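Local coordinates for protein CurM Sulfotransferase (Moorea producta, PDB 4GBM) that probably transfers a sulfonate group from the donor PAPS to a polyketide intermediate during curacin biosynthesis, activating its hydroxyl group for a later step, at residues A[57-62]-A[129-134]; A[53-58]-A[239-244]; A[168-173]-A[191-196]. The protein carries 2 engineered substitutions. One frame throughout, in Å; residues are numbered along the deposited sequence.

Contact 1 (A[57-62]-A[129-134])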
loop_
_atom_site.group_PDB
_atom_site.type_symbol
_atom_site.label_atom_id
_atom_site.label_comp_id
_atom_site.label_asym_id
_atom_site.label_seq_id
_atom_site.Cartn_x
_atom_site.Cartn_y
_atom_site.Cartn_z
ATOM N N SER A 57 3.644 -6.902 16.864
ATOM C CA SER A 57 2.331 -6.317 17.173
ATOM C C SER A 57 1.476 -6.089 15.935
ATOM O O SER A 57 0.312 -5.694 16.044
ATOM C CB SER A 57 2.490 -4.979 17.904
ATOM O OG SER A 57 3.139 -5.137 19.155
ATOM N N LEU A 58 2.067 -6.322 14.767
ATOM C CA LEU A 58 1.435 -5.965 13.495
ATOM C C LEU A 58 1.287 -7.180 12.596
ATOM O O LEU A 58 2.023 -8.162 12.732
ATOM C CB LEU A 58 2.256 -4.878 12.781
ATOM C CG LEU A 58 2.568 -3.582 13.550
ATOM C CD1 LEU A 58 3.402 -2.646 12.686
ATOM C CD2 LEU A 58 1.296 -2.879 14.032
ATOM N N PHE A 59 0.312 -7.124 11.694
ATOM C CA PHE A 59 0.185 -8.122 10.644
ATOM C C PHE A 59 0.038 -7.370 9.340
ATOM O O PHE A 59 -0.914 -6.620 9.171
ATOM C CB PHE A 59 -1.025 -9.031 10.871
ATOM C CG PHE A 59 -1.147 -10.116 9.846
ATOM C CD1 PHE A 59 -1.935 -9.936 8.714
ATOM C CD2 PHE A 59 -0.447 -11.310 9.996
ATOM C CE1 PHE A 59 -2.036 -10.934 7.751
ATOM C CE2 PHE A 59 -0.547 -12.319 9.035
ATOM C CZ PHE A 59 -1.344 -12.129 7.913
ATOM N N SER A 60 0.995 -7.551 8.432
ATOM C CA SER A 60 1.119 -6.671 7.269
ATOM C C SER A 60 1.302 -7.488 5.981
ATOM O O SER A 60 2.440 -7.752 5.563
ATOM C CB SER A 60 2.291 -5.707 7.502
ATOM O OG SER A 60 2.370 -4.717 6.502
ATOM N N PRO A 61 0.186 -7.909 5.362
ATOM C CA PRO A 61 0.223 -8.822 4.220
ATOM C C PRO A 61 0.301 -8.116 2.862
ATOM O O PRO A 61 0.114 -6.900 2.794
ATOM C CB PRO A 61 -1.128 -9.542 4.330
ATOM C CG PRO A 61 -2.049 -8.485 4.854
ATOM C CD PRO A 61 -1.198 -7.690 5.838
ATOM N N PRO A 62 0.548 -8.884 1.777
ATOM C CA PRO A 62 0.309 -8.353 0.433
ATOM C C PRO A 62 -1.162 -7.961 0.294
ATOM O O PRO A 62 -1.996 -8.390 1.107
ATOM C CB PRO A 62 0.616 -9.545 -0.490
ATOM C CG PRO A 62 1.385 -10.518 0.348
ATOM C CD PRO A 62 0.914 -10.312 1.755
ATOM N N ALA A 129 -5.544 -11.392 16.022
ATOM C CA ALA A 129 -5.556 -10.811 17.367
ATOM C C ALA A 129 -4.494 -11.463 18.266
ATOM O O ALA A 129 -4.331 -12.688 18.234
ATOM C CB ALA A 129 -6.941 -10.957 17.989
ATOM N N PRO A 130 -3.776 -10.656 19.082
ATOM C CA PRO A 130 -3.925 -9.222 19.364
ATOM C C PRO A 130 -3.196 -8.279 18.393
ATOM O O PRO A 130 -3.181 -7.068 18.614
ATOM C CB PRO A 130 -3.319 -9.092 20.767
ATOM C CG PRO A 130 -2.254 -10.117 20.788
ATOM C CD PRO A 130 -2.753 -11.271 19.953
ATOM N N ARG A 131 -2.607 -8.830 17.336
ATOM C CA ARG A 131 -1.936 -8.016 16.315
ATOM C C ARG A 131 -2.909 -7.068 15.614
ATOM O O ARG A 131 -4.102 -7.367 15.499
ATOM C CB ARG A 131 -1.245 -8.907 15.280
ATOM C CG ARG A 131 -0.070 -9.712 15.830
ATOM C CD ARG A 131 0.445 -10.718 14.809
ATOM N NE ARG A 131 -0.474 -11.849 14.657
ATOM C CZ ARG A 131 -0.266 -12.888 13.850
ATOM N NH1 ARG A 131 0.828 -12.950 13.100
ATOM N NH2 ARG A 131 -1.163 -13.865 13.792
ATOM N N LEU A 132 -2.388 -5.927 15.162
ATOM C CA LEU A 132 -3.144 -4.957 14.367
ATOM C C LEU A 132 -2.858 -5.132 12.880
ATOM O O LEU A 132 -1.703 -5.222 12.469
ATOM C CB LEU A 132 -2.774 -3.516 14.748
ATOM C CG LEU A 132 -3.146 -2.912 16.107
ATOM C CD1 LEU A 132 -2.657 -1.468 16.124
ATOM C CD2 LEU A 132 -4.648 -2.965 16.389
ATOM N N LEU A 133 -3.916 -5.143 12.076
ATOM C CA LEU A 133 -3.781 -5.242 10.628
ATOM C C LEU A 133 -3.242 -3.952 10.019
ATOM O O LEU A 133 -3.695 -2.860 10.359
ATOM C CB LEU A 133 -5.135 -5.580 10.002
ATOM C CG LEU A 133 -5.190 -5.736 8.484
ATOM C CD1 LEU A 133 -4.359 -6.924 8.029
ATOM C CD2 LEU A 133 -6.635 -5.916 8.047
ATOM N N VAL A 134 -2.247 -4.109 9.151
ATOM C CA VAL A 134 -1.752 -3.042 8.286
ATOM C C VAL A 134 -2.252 -3.346 6.893
ATOM O O VAL A 134 -1.912 -4.378 6.305
ATOM C CB VAL A 134 -0.213 -2.985 8.270
ATOM C CG1 VAL A 134 0.259 -1.894 7.318
ATOM C CG2 VAL A 134 0.336 -2.765 9.676
HETATM O O HOH W 1 -1.753 -5.012 3.608
#

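Contact 2 (A[53-58]-A[239-244])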
loop_
_atom_site.group_PDB
_atom_site.type_symbol
_atom_site.label_atom_id
_atom_site.label_comp_id
_atom_site.label_asym_id
_atom_site.label_seq_id
_atom_site.Cartn_x
_atom_site.Cartn_y
_atom_site.Cartn_z
ATOM N N ALA A 53 5.857 -5.800 8.524
ATOM C CA ALA A 53 5.516 -7.227 8.660
ATOM C C ALA A 53 6.377 -7.940 9.704
ATOM O O ALA A 53 5.973 -8.974 10.244
ATOM C CB ALA A 53 5.616 -7.941 7.306
ATOM N N GLY A 54 7.551 -7.378 9.981
ATOM C CA GLY A 54 8.462 -7.933 10.974
ATOM C C GLY A 54 8.091 -7.666 12.420
ATOM O O GLY A 54 8.589 -8.342 13.317
ATOM N N HIS A 55 7.207 -6.697 12.652
ATOM C CA HIS A 55 6.849 -6.310 14.013
ATOM C C HIS A 55 5.851 -7.287 14.643
ATOM O O HIS A 55 4.837 -7.613 14.035
ATOM C CB HIS A 55 6.264 -4.902 14.014
ATOM C CG HIS A 55 6.297 -4.244 15.355
ATOM N ND1 HIS A 55 5.486 -4.639 16.397
ATOM C CD2 HIS A 55 7.046 -3.220 15.827
ATOM C CE1 HIS A 55 5.740 -3.890 17.457
ATOM N NE2 HIS A 55 6.683 -3.021 17.137
ATOM N N SER A 56 6.123 -7.719 15.872
ATOM C CA SER A 56 5.270 -8.703 16.543
ATOM C C SER A 56 3.851 -8.218 16.854
ATOM O O SER A 56 2.959 -9.042 17.091
ATOM C CB SER A 56 5.942 -9.227 17.818
ATOM O OG SER A 56 6.001 -8.234 18.825
ATOM N N SER A 57 3.644 -6.902 16.864
ATOM C CA SER A 57 2.331 -6.317 17.173
ATOM C C SER A 57 1.476 -6.089 15.935
ATOM O O SER A 57 0.312 -5.694 16.044
ATOM C CB SER A 57 2.490 -4.979 17.904
ATOM O OG SER A 57 3.139 -5.137 19.155
ATOM N N LEU A 58 2.067 -6.322 14.767
ATOM C CA LEU A 58 1.435 -5.965 13.495
ATOM C C LEU A 58 1.287 -7.180 12.596
ATOM O O LEU A 58 2.023 -8.162 12.732
ATOM C CB LEU A 58 2.256 -4.878 12.781
ATOM C CG LEU A 58 2.568 -3.582 13.550
ATOM C CD1 LEU A 58 3.402 -2.646 12.686
ATOM C CD2 LEU A 58 1.296 -2.879 14.032
ATOM N N LEU A 239 2.126 4.877 16.073
ATOM C CA LEU A 239 1.328 3.655 16.185
ATOM C C LEU A 239 1.185 3.155 17.624
ATOM O O LEU A 239 0.392 2.249 17.881
ATOM C CB LEU A 239 1.924 2.551 15.298
ATOM C CG LEU A 239 1.978 2.837 13.793
ATOM C CD1 LEU A 239 2.676 1.691 13.061
ATOM C CD2 LEU A 239 0.582 3.085 13.229
ATOM N N ASN A 240 1.942 3.743 18.553
ATOM C CA ASN A 240 1.932 3.317 19.968
ATOM C C ASN A 240 2.405 1.875 20.165
ATOM O O ASN A 240 1.857 1.124 20.981
ATOM C CB ASN A 240 0.550 3.527 20.604
ATOM C CG ASN A 240 0.126 4.979 20.607
ATOM O OD1 ASN A 240 0.865 5.857 21.059
ATOM N ND2 ASN A 240 -1.078 5.241 20.108
ATOM N N VAL A 241 3.427 1.503 19.397
ATOM C CA VAL A 241 4.109 0.226 19.566
ATOM C C VAL A 241 5.583 0.500 19.865
ATOM O O VAL A 241 6.118 1.543 19.472
ATOM C CB VAL A 241 3.951 -0.706 18.324
ATOM C CG1 VAL A 241 2.482 -1.023 18.065
ATOM C CG2 VAL A 241 4.605 -0.108 17.082
ATOM N N PRO A 242 6.249 -0.426 20.572
ATOM C CA PRO A 242 7.680 -0.231 20.783
ATOM C C PRO A 242 8.472 -0.523 19.513
ATOM O O PRO A 242 8.010 -1.284 18.657
ATOM C CB PRO A 242 8.018 -1.256 21.868
ATOM C CG PRO A 242 6.964 -2.303 21.752
ATOM C CD PRO A 242 5.724 -1.601 21.293
ATOM N N PHE A 243 9.656 0.068 19.396
ATOM C CA PHE A 243 10.557 -0.269 18.298
ATOM C C PHE A 243 11.002 -1.727 18.442
ATOM O O PHE A 243 11.244 -2.209 19.552
ATOM C CB PHE A 243 11.781 0.655 18.296
ATOM C CG PHE A 243 12.521 0.674 16.992
ATOM C CD1 PHE A 243 12.269 1.676 16.062
ATOM C CD2 PHE A 243 13.464 -0.310 16.682
ATOM C CE1 PHE A 243 12.943 1.709 14.841
ATOM C CE2 PHE A 243 14.135 -0.290 15.455
ATOM C CZ PHE A 243 13.875 0.724 14.536
ATOM N N GLU A 244 11.071 -2.437 17.319
ATOM C CA GLU A 244 11.644 -3.784 17.295
ATOM C C GLU A 244 12.699 -3.841 16.201
ATOM O O GLU A 244 12.494 -3.262 15.133
ATOM C CB GLU A 244 10.561 -4.837 17.037
ATOM C CG GLU A 244 9.573 -5.000 18.193
ATOM C CD GLU A 244 8.564 -6.119 17.988
ATOM O OE1 GLU A 244 7.765 -6.354 18.921
ATOM O OE2 GLU A 244 8.565 -6.768 16.919
HETATM O O HOH W 2 9.413 -9.111 15.921
#

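Contact 3 (A[168-173]-A[191-196]). With A3P (adenosine-3'-5'-diphosphate), chain G.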
loop_
_atom_site.group_PDB
_atom_site.type_symbol
_atom_site.label_atom_id
_atom_site.label_comp_id
_atom_site.label_asym_id
_atom_site.label_seq_id
_atom_site.Cartn_x
_atom_site.Cartn_y
_atom_site.Cartn_z
ATOM N N SER A 168 10.539 10.687 -9.519
ATOM C CA SER A 168 10.885 9.295 -9.252
ATOM C C SER A 168 9.708 8.379 -9.555
ATOM O O SER A 168 9.878 7.318 -10.167
ATOM C CB SER A 168 11.324 9.131 -7.797
ATOM O OG SER A 168 12.410 9.991 -7.499
ATOM N N VAL A 169 8.516 8.785 -9.119
ATOM C CA VAL A 169 7.318 7.991 -9.359
ATOM C C VAL A 169 7.024 7.902 -10.853
ATOM O O VAL A 169 6.730 6.824 -11.361
ATOM C CB VAL A 169 6.107 8.552 -8.596
ATOM C CG1 VAL A 169 4.807 7.881 -9.058
ATOM C CG2 VAL A 169 6.304 8.334 -7.095
ATOM N N ILE A 170 7.139 9.028 -11.552
ATOM C CA ILE A 170 6.840 9.061 -12.988
ATOM C C ILE A 170 7.804 8.173 -13.784
ATOM O O ILE A 170 7.365 7.363 -14.611
ATOM C CB ILE A 170 6.793 10.502 -13.533
ATOM C CG1 ILE A 170 5.561 11.218 -12.977
ATOM C CG2 ILE A 170 6.733 10.500 -15.068
ATOM C CD1 ILE A 170 5.636 12.737 -13.077
ATOM N N GLU A 171 9.104 8.297 -13.510
ATOM C CA GLU A 171 10.106 7.491 -14.208
ATOM C C GLU A 171 9.834 6.005 -13.995
ATOM O O GLU A 171 9.909 5.211 -14.939
ATOM C CB GLU A 171 11.512 7.857 -13.719
ATOM C CG GLU A 171 12.659 7.180 -14.472
ATOM C CD GLU A 171 12.996 5.780 -13.961
ATOM O OE1 GLU A 171 12.695 5.469 -12.796
ATOM O OE2 GLU A 171 13.571 4.986 -14.737
ATOM N N SER A 172 9.494 5.638 -12.760
ATOM C CA SER A 172 9.247 4.243 -12.426
ATOM C C SER A 172 7.981 3.720 -13.114
ATOM O O SER A 172 7.995 2.657 -13.730
ATOM C CB SER A 172 9.133 4.083 -10.904
ATOM O OG SER A 172 8.789 2.753 -10.567
ATOM N N PHE A 173 6.892 4.476 -13.014
ATOM C CA PHE A 173 5.615 4.090 -13.613
ATOM C C PHE A 173 5.749 3.830 -15.125
ATOM O O PHE A 173 5.253 2.821 -15.644
ATOM C CB PHE A 173 4.589 5.189 -13.317
ATOM C CG PHE A 173 3.170 4.836 -13.678
ATOM C CD1 PHE A 173 2.724 4.956 -14.992
ATOM C CD2 PHE A 173 2.273 4.423 -12.697
ATOM C CE1 PHE A 173 1.411 4.658 -15.329
ATOM C CE2 PHE A 173 0.938 4.122 -13.026
ATOM C CZ PHE A 173 0.517 4.245 -14.351
ATOM N N ARG A 191 2.526 11.653 -19.199
ATOM C CA ARG A 191 1.385 12.412 -18.686
ATOM C C ARG A 191 0.417 11.522 -17.910
ATOM O O ARG A 191 -0.166 11.961 -16.914
ATOM C CB ARG A 191 0.676 13.171 -19.808
ATOM C CG ARG A 191 1.512 14.312 -20.398
ATOM C CD ARG A 191 1.837 15.396 -19.352
ATOM N NE ARG A 191 2.222 16.652 -20.002
ATOM C CZ ARG A 191 2.990 17.595 -19.459
ATOM N NH1 ARG A 191 3.490 17.450 -18.233
ATOM N NH2 ARG A 191 3.265 18.692 -20.164
ATOM N N VAL A 192 0.247 10.281 -18.364
ATOM C CA VAL A 192 -0.587 9.309 -17.640
ATOM C C VAL A 192 -0.001 9.055 -16.252
ATOM O O VAL A 192 -0.732 9.089 -15.251
ATOM C CB VAL A 192 -0.760 7.971 -18.424
ATOM C CG1 VAL A 192 -1.467 6.931 -17.572
ATOM C CG2 VAL A 192 -1.551 8.209 -19.708
ATOM N N ALA A 193 1.314 8.825 -16.195
ATOM C CA ALA A 193 2.017 8.611 -14.929
ATOM C C ALA A 193 1.880 9.815 -14.005
ATOM O O ALA A 193 1.632 9.667 -12.807
ATOM C CB ALA A 193 3.499 8.288 -15.170
ATOM N N GLU A 194 2.024 11.007 -14.579
ATOM C CA GLU A 194 1.906 12.249 -13.827
ATOM C C GLU A 194 0.502 12.391 -13.240
ATOM O O GLU A 194 0.350 12.756 -12.070
ATOM C CB GLU A 194 2.225 13.439 -14.731
ATOM C CG GLU A 194 2.158 14.782 -14.025
ATOM C CD GLU A 194 2.494 15.941 -14.939
ATOM O OE1 GLU A 194 2.161 17.077 -14.572
ATOM O OE2 GLU A 194 3.091 15.718 -16.014
ATOM N N GLN A 195 -0.509 12.086 -14.048
ATOM C CA GLN A 195 -1.897 12.163 -13.590
ATOM C C GLN A 195 -2.151 11.178 -12.445
ATOM O O GLN A 195 -2.863 11.501 -11.494
ATOM C CB GLN A 195 -2.864 11.921 -14.751
ATOM C CG GLN A 195 -4.335 11.949 -14.363
ATOM C CD GLN A 195 -5.253 11.778 -15.557
ATOM O OE1 GLN A 195 -5.344 12.657 -16.418
ATOM N NE2 GLN A 195 -5.945 10.646 -15.612
ATOM N N VAL A 196 -1.568 9.981 -12.522
ATOM C CA VAL A 196 -1.723 9.005 -11.438
ATOM C C VAL A 196 -1.115 9.538 -10.130
ATOM O O VAL A 196 -1.753 9.483 -9.075
ATOM C CB VAL A 196 -1.145 7.618 -11.814
ATOM C CG1 VAL A 196 -1.106 6.707 -10.603
ATOM C CG2 VAL A 196 -1.991 6.983 -12.906
HETATM P P1 A3P G . 11.334 0.771 -8.985
HETATM O O1P A3P G . 10.512 0.820 -10.248
HETATM O O2P A3P G . 11.873 -0.603 -8.673
HETATM O O3P A3P G . 12.341 1.882 -8.893
HETATM P P2 A3P G . 5.634 0.311 -4.589
HETATM O O4P A3P G . 4.836 1.392 -3.930
HETATM O O5P A3P G . 5.168 -0.096 -5.958
HETATM O O6P A3P G . 5.907 -0.855 -3.676
HETATM O "O5'" A3P G . 7.073 0.991 -4.879
HETATM C "C5'" A3P G . 8.014 0.306 -5.710
HETATM C "C4'" A3P G . 9.320 1.052 -5.584
HETATM O "O4'" A3P G . 9.856 0.821 -4.275
HETATM C "C3'" A3P G . 10.389 0.522 -6.518
HETATM O "O3'" A3P G . 10.235 1.088 -7.828
HETATM C "C2'" A3P G . 11.657 0.957 -5.793
HETATM O "O2'" A3P G . 12.045 2.276 -6.186
HETATM C "C1'" A3P G . 11.268 0.985 -4.319
HETATM N N9 A3P G . 11.908 -0.144 -3.596
HETATM C C8 A3P G . 11.603 -1.456 -3.673
HETATM N N7 A3P G . 12.427 -2.201 -2.888
HETATM C C5 A3P G . 13.281 -1.339 -2.298
HETATM C C6 A3P G . 14.412 -1.433 -1.344
HETATM N N6 A3P G . 14.786 -2.639 -0.851
HETATM N N1 A3P G . 15.033 -0.277 -0.990
HETATM C C2 A3P G . 14.654 0.931 -1.466
HETATM N N3 A3P G . 13.630 1.084 -2.331
HETATM C C4 A3P G . 12.932 0.007 -2.758
#

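Contact 1 (A[57-62]-A[129-134])
The phenyl ring of F59 is met at its edge by two side chains of 129-134: L133 CD1, lying in the ring plane 3.9 Å from F59 CD1, and R131, whose NH1 comes within 3.7 Å of F59 CD2. F59 CD2 in turn sits over one face of the R131 guanidinium, with the two planes 80° apart, so the ring stands almost upright on the charged group. A bend about the CG–CD bond of the arginine (chi3 -73°) turns NE aside, where the carbonyl of I128 holds it. Helix 87-96 supplies T91 and V95 to the same F59 side of the sheet. P61 CD also packs on L133 CD1.

On the other side, L58 and L132 pack on I35 and V134 on I37, both of strand 35-39, which adjoins 132-136. Beneath these side chains, two parallel strands are joined by backbone hydrogen bonds of 2.8 to 2.9 Å, from L132 N to S57 O, F59 N to L132 O and V134 N to F59 O. Past the paired residues, a water 2.8 Å from P61 O and from V134 O bridges the two chains where they part. Backbone bonding thus fixes the edge strand of the central parallel sheet, while the I128 carbonyl takes the R131 NE–H and helps hold the guanidinium against the F59 edge.

Contact 2 (A[53-58]-A[239-244])
H55 and E244 stack face to face: the imidazole and carboxylate planes are 6° apart, with E244 CD 3.6 Å above the ring plane and over its centre. E244 CG adds a CH-pi contact over the same ring, 3.9 Å from its centroid. The histidine belongs to a type I beta turn, H55 to L58, that carries the chain from helix 45-53 into the edge strand of the sheet; the glutamate lies in the loop after helix 228-239.

Both carboxylate oxygens are gripped by S56. Its backbone N donates to OE2 of E244 (2.8 Å), and its OG donates to OE1 of E244 (2.6 Å) on the syn lone pair. The serine OG reaches that oxygen from between its own backbone N and carbonyl carbon (chi1 70°). A water donating to OE2 and to G54 O gives the carboxylate a third link, to the residue just before the turn.

The imidazole is fixed at both nitrogens. NE2 donates to P242 O, nearly in line with the carbonyl, while ND1 accepts the S57 N–H in the ring plane, so the ring's rotation is set from two sides. V241 CG2 approaches NE2 obliquely, and V241 CG1 touches S57 CB.

Further out, a Schellman motif ends helix 228-239 at N240, which turns the chain toward V241 and P242. L239, the last residue of that helix, and L58 both pack on I35, and their own CD1 atoms lie 4.4 Å apart.

Contact 3 (A[168-173]-A[191-196])
Apolar contacts between F173 and A193 carry the meeting of helices 166-175 and 189-208. A193 CB presses on F173 CD1 at 3.4 Å, and A193 CA stands over the ring face in a CH-pi contact, 4.2 Å from the centroid. With CG anti to the backbone N (chi1 -171°), the ring starts out on the A193 side. V196 CG2 lies 4.0 Å from F173 CZ, the two side chains crossing at about a right angle, and V192 CG1 lies near CE1. An alanine in place of F173 would probably leave the V192 and V196 methyls and the A193 CA–H without the ring, with a gap between the helices.

I170 takes the other flank. Its CG2 meets A193 CB at 3.9 Å, and its CD1 lies against E194 CA and CB, the two side chains running side by side in the same direction. The small A193 side chain lets the backbones come near, with the CA atoms of I170 and A193 5.2 Å apart. The axes of the two short segments approach to 8.7 Å, with their N-to-C directions 130° apart.

The polar bonds of these helices lead elsewhere. E194 OE2 receives R191 NH1 in a salt bridge of 2.8 Å within its own helix, while E194 OE1 is bonded to T299 OG1 and K296 N, tying helix 189-208 to the start of helix 297-305 and the residue before it.

On helix 166-175, S172 OG donates to O1P of adenosine-3'-5'-diphosphate (2.6 Å) and has R42 NE as a second partner. A serine at the 3'-phosphate is characteristic of the PAPS site of sulfotransferases.

In the fold
Contacts 1 and 2 begin from the same piece of chain, sharing S57 and L58, and their centres are 9 Å apart. They touch directly: R131 CG lies 3.3 Å from S56 O, and A53 CB lies 3.6 Å from S60 O. Together they join the sheet's edge strand 58-59 to strand 132-136 and to the loop after helix 228-239. Contact 3 lies across the chain's centre, about 30 Å from contact 1 and 32 Å from contact 2 between centres, without touching either. It alone bonds adenosine-3'-5'-diphosphate, through S172; in contact 1 the S60 side chain remains about 11 Å from that ligand.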